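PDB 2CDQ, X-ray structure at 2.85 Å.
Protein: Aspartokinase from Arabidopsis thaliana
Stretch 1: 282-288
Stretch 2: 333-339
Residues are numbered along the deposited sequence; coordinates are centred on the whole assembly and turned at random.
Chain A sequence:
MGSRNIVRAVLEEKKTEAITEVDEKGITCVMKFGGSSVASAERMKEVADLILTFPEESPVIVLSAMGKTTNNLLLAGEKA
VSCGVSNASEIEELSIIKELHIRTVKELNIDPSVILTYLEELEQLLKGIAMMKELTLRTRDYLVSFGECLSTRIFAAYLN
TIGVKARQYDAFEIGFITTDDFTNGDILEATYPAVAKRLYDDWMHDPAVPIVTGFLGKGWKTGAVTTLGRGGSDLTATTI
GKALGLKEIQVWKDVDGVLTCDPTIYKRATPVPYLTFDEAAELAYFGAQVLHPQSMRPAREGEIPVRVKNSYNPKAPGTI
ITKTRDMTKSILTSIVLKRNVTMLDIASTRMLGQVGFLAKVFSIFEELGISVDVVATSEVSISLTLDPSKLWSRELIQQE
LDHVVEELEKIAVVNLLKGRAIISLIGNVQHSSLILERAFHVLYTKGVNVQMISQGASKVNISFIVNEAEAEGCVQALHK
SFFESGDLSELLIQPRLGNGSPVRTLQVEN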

# COMPACT_ATOMS: atom_id res chain seq x y z
N GLU A 282 -0.34 -17.68 -0.19
CA GLU A 282 -0.10 -16.68 0.85
C GLU A 282 0.70 -17.26 2.01
O GLU A 282 1.06 -16.54 2.95
N LEU A 283 0.98 -18.56 1.94
CA LEU A 283 1.46 -19.30 3.10
C LEU A 283 2.69 -20.15 2.85
O LEU A 283 3.67 -20.04 3.58
N ALA A 284 2.64 -21.00 1.83
CA ALA A 284 3.64 -22.05 1.60
C ALA A 284 5.10 -21.60 1.46
O ALA A 284 6.00 -22.31 1.91
N TYR A 285 5.33 -20.44 0.86
CA TYR A 285 6.70 -19.99 0.58
C TYR A 285 7.43 -19.49 1.83
O TYR A 285 8.61 -19.79 2.03
N PHE A 286 6.72 -18.74 2.68
CA PHE A 286 7.29 -18.20 3.91
C PHE A 286 7.01 -19.06 5.15
O PHE A 286 7.78 -19.02 6.11
N GLY A 287 5.92 -19.83 5.12
CA GLY A 287 5.51 -20.67 6.25
C GLY A 287 6.27 -21.98 6.27
O GLY A 287 6.93 -22.31 7.25
N ALA A 288 6.15 -22.74 5.19
CA ALA A 288 7.11 -23.78 4.85
C ALA A 288 8.20 -23.11 4.01
O ALA A 288 8.22 -21.88 3.89
N THR A 333 -5.68 -20.66 10.01
CA THR A 333 -4.99 -21.74 9.30
C THR A 333 -3.54 -21.91 9.77
O THR A 333 -3.12 -23.01 10.13
N SER A 334 -2.79 -20.81 9.76
CA SER A 334 -1.39 -20.82 10.17
C SER A 334 -0.92 -19.40 10.50
O SER A 334 -1.55 -18.42 10.11
N ILE A 335 0.19 -19.32 11.24
CA ILE A 335 0.84 -18.07 11.62
C ILE A 335 2.22 -18.05 10.97
O ILE A 335 2.97 -19.02 11.10
N VAL A 336 2.55 -16.96 10.28
CA VAL A 336 3.83 -16.85 9.59
C VAL A 336 4.70 -15.74 10.17
O VAL A 336 4.20 -14.67 10.50
N LEU A 337 6.00 -16.00 10.30
CA LEU A 337 6.95 -14.98 10.75
C LEU A 337 8.00 -14.62 9.70
O LEU A 337 8.58 -15.50 9.05
N LYS A 338 8.23 -13.33 9.54
CA LYS A 338 9.32 -12.80 8.74
C LYS A 338 10.24 -12.07 9.70
O LYS A 338 9.85 -11.05 10.28
N ARG A 339 11.44 -12.61 9.88
CA ARG A 339 12.46 -12.03 10.77
C ARG A 339 13.10 -10.81 10.12
O ARG A 339 13.12 -10.68 8.90

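The contact pairs a weakly bonded helix, about 282-287, with the strand 333-339. The two axes approach to 8.3 Å, and their N-to-C directions differ by 48°. The backbones come nearest at Gly287 and Val336, whose CA atoms are 5.3 Å apart. The stretches lie far apart in sequence but bury 312 Å² between them, counting both sides. No hydrogen bond crosses the interface. It is held by apolar packing and by one lysine lying over an aromatic ring.

From Ser334 to Leu337 the strand alternates. Ser334 and Val336 point their CA-to-CB bonds toward the helix, while Ile335 and Leu337 point away. Thr333 also points toward the helix, but its side chain stays 4.6 Å or more from that stretch and makes no contact. Lys338 leaves its backbone sideways, and its long chain then brings its end nearer to the helix.

Val336 is the centre of the strand's side. Its chi1 is t (-180°), and this setting sends both methyls to the helix. Val336 CG1 lies 3.7 Å from Phe286 CB, and Val336 CG2 lies 3.5 Å from Leu283 CD1. One valine therefore meets two side chains that are about a helical turn apart. Val336 CG1 is also 4.1 Å from Gly287 N, so the valine packs against backbone as well.

Leu283 starts sideways, and its rotamer brings it into the contact. With chi1 t (176°) and chi2 p (66°), CD1 reaches the strand. Besides touching Val336, Leu283 CD1 lies 3.5 Å from both Ser334 CB and Ser334 OG. Ser334 has chi1 t (178°). The serine makes no hydrogen bond across the interface; its OG is bonded elsewhere in the structure.

Phe286 points toward the strand. Its chi1 is m (-76°) and its chi2 is 94°, and the ring presents a face to Lys338. The lysine has chi1 m (-75°), and chi2, chi3 and chi4 are all t (170°, -169° and 175°). Beyond its first turn the chain is therefore extended, and it carries CE over the ring. Lys338 CE is 3.6 Å from the centroid of the Phe286 ring, only 8° off the normal, which makes a CH-pi contact. The closest atom pair is Lys338 CE to Phe286 CE2, at 3.7 Å. Lys338 NZ lies 4.4 Å from the centroid of the Phe286 ring, 13° off the normal, in cation-pi geometry. The ammonium group is also hydrogen-bonded elsewhere in the structure.

At Gly287 a CB would point sideways, 3.6 Å from Val336 CG2. The clash would come from its own stretch, because that CB would be 2.8 Å from Leu283 O. The same carbonyl accepts the one backbone hydrogen bond within the helix stretch, from Gly287 N to Leu283 O at 2.7 Å.

The remaining side chains take little part. Ala284 points away from the strand, and Tyr285 is out of reach. Glu282, with chi1 and chi2 both m, has its carboxylate oxygens hydrogen-bonded elsewhere.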

# COMPACT_ATOMS: atom_id res chain seq x y z
CB GLU A 282 -1.43 -16.12 1.37
CG GLU A 282 -2.34 -15.48 0.32
CD GLU A 282 -1.91 -14.08 -0.09
OE1 GLU A 282 -1.08 -13.47 0.62
OE2 GLU A 282 -2.42 -13.58 -1.11
CB LEU A 283 0.32 -20.18 3.64
CG LEU A 283 0.59 -21.14 4.80
CD1 LEU A 283 0.92 -20.37 6.06
CD2 LEU A 283 -0.62 -22.02 5.01
CB ALA A 284 3.24 -22.94 0.42
CB TYR A 285 6.71 -18.92 -0.52
CG TYR A 285 8.07 -18.68 -1.14
CD1 TYR A 285 8.79 -19.72 -1.72
CD2 TYR A 285 8.62 -17.40 -1.16
CE1 TYR A 285 10.04 -19.50 -2.30
CE2 TYR A 285 9.86 -17.16 -1.74
CZ TYR A 285 10.57 -18.21 -2.30
OH TYR A 285 11.80 -17.97 -2.87
CB PHE A 286 6.78 -16.77 4.16
CG PHE A 286 7.42 -15.73 3.29
CD1 PHE A 286 6.82 -15.34 2.10
CD2 PHE A 286 8.61 -15.12 3.67
CE1 PHE A 286 7.40 -14.36 1.29
CE2 PHE A 286 9.20 -14.15 2.87
CZ PHE A 286 8.60 -13.77 1.68
CB ALA A 288 6.43 -24.90 4.08
CB THR A 333 -5.02 -21.53 7.78
OG1 THR A 333 -6.33 -21.11 7.38
CG2 THR A 333 -4.66 -22.81 7.07
CB SER A 334 -0.52 -21.41 9.06
OG SER A 334 0.86 -21.38 9.40
CB ILE A 335 0.99 -17.98 13.15
CG1 ILE A 335 -0.39 -17.95 13.81
CG2 ILE A 335 1.82 -16.75 13.54
CD1 ILE A 335 -0.42 -18.41 15.26
CB VAL A 336 3.65 -16.62 8.06
CG1 VAL A 336 4.99 -16.51 7.35
CG2 VAL A 336 2.85 -17.74 7.44
CB LEU A 337 7.62 -15.42 12.05
CG LEU A 337 8.55 -14.39 12.70
CD1 LEU A 337 7.75 -13.22 13.25
CD2 LEU A 337 9.38 -15.03 13.79
CB LYS A 338 8.82 -11.84 7.67
CG LYS A 338 8.14 -12.50 6.49
CD LYS A 338 7.48 -11.47 5.60
CE LYS A 338 6.57 -12.13 4.56
NZ LYS A 338 5.81 -11.13 3.76
CB ARG A 339 13.56 -13.07 11.06
CG ARG A 339 13.10 -14.35 11.73
CD ARG A 339 13.02 -14.20 13.23
NE ARG A 339 12.89 -15.50 13.90
CZ ARG A 339 12.84 -15.67 15.22
NH1 ARG A 339 12.92 -14.62 16.03
NH2 ARG A 339 12.72 -16.89 15.72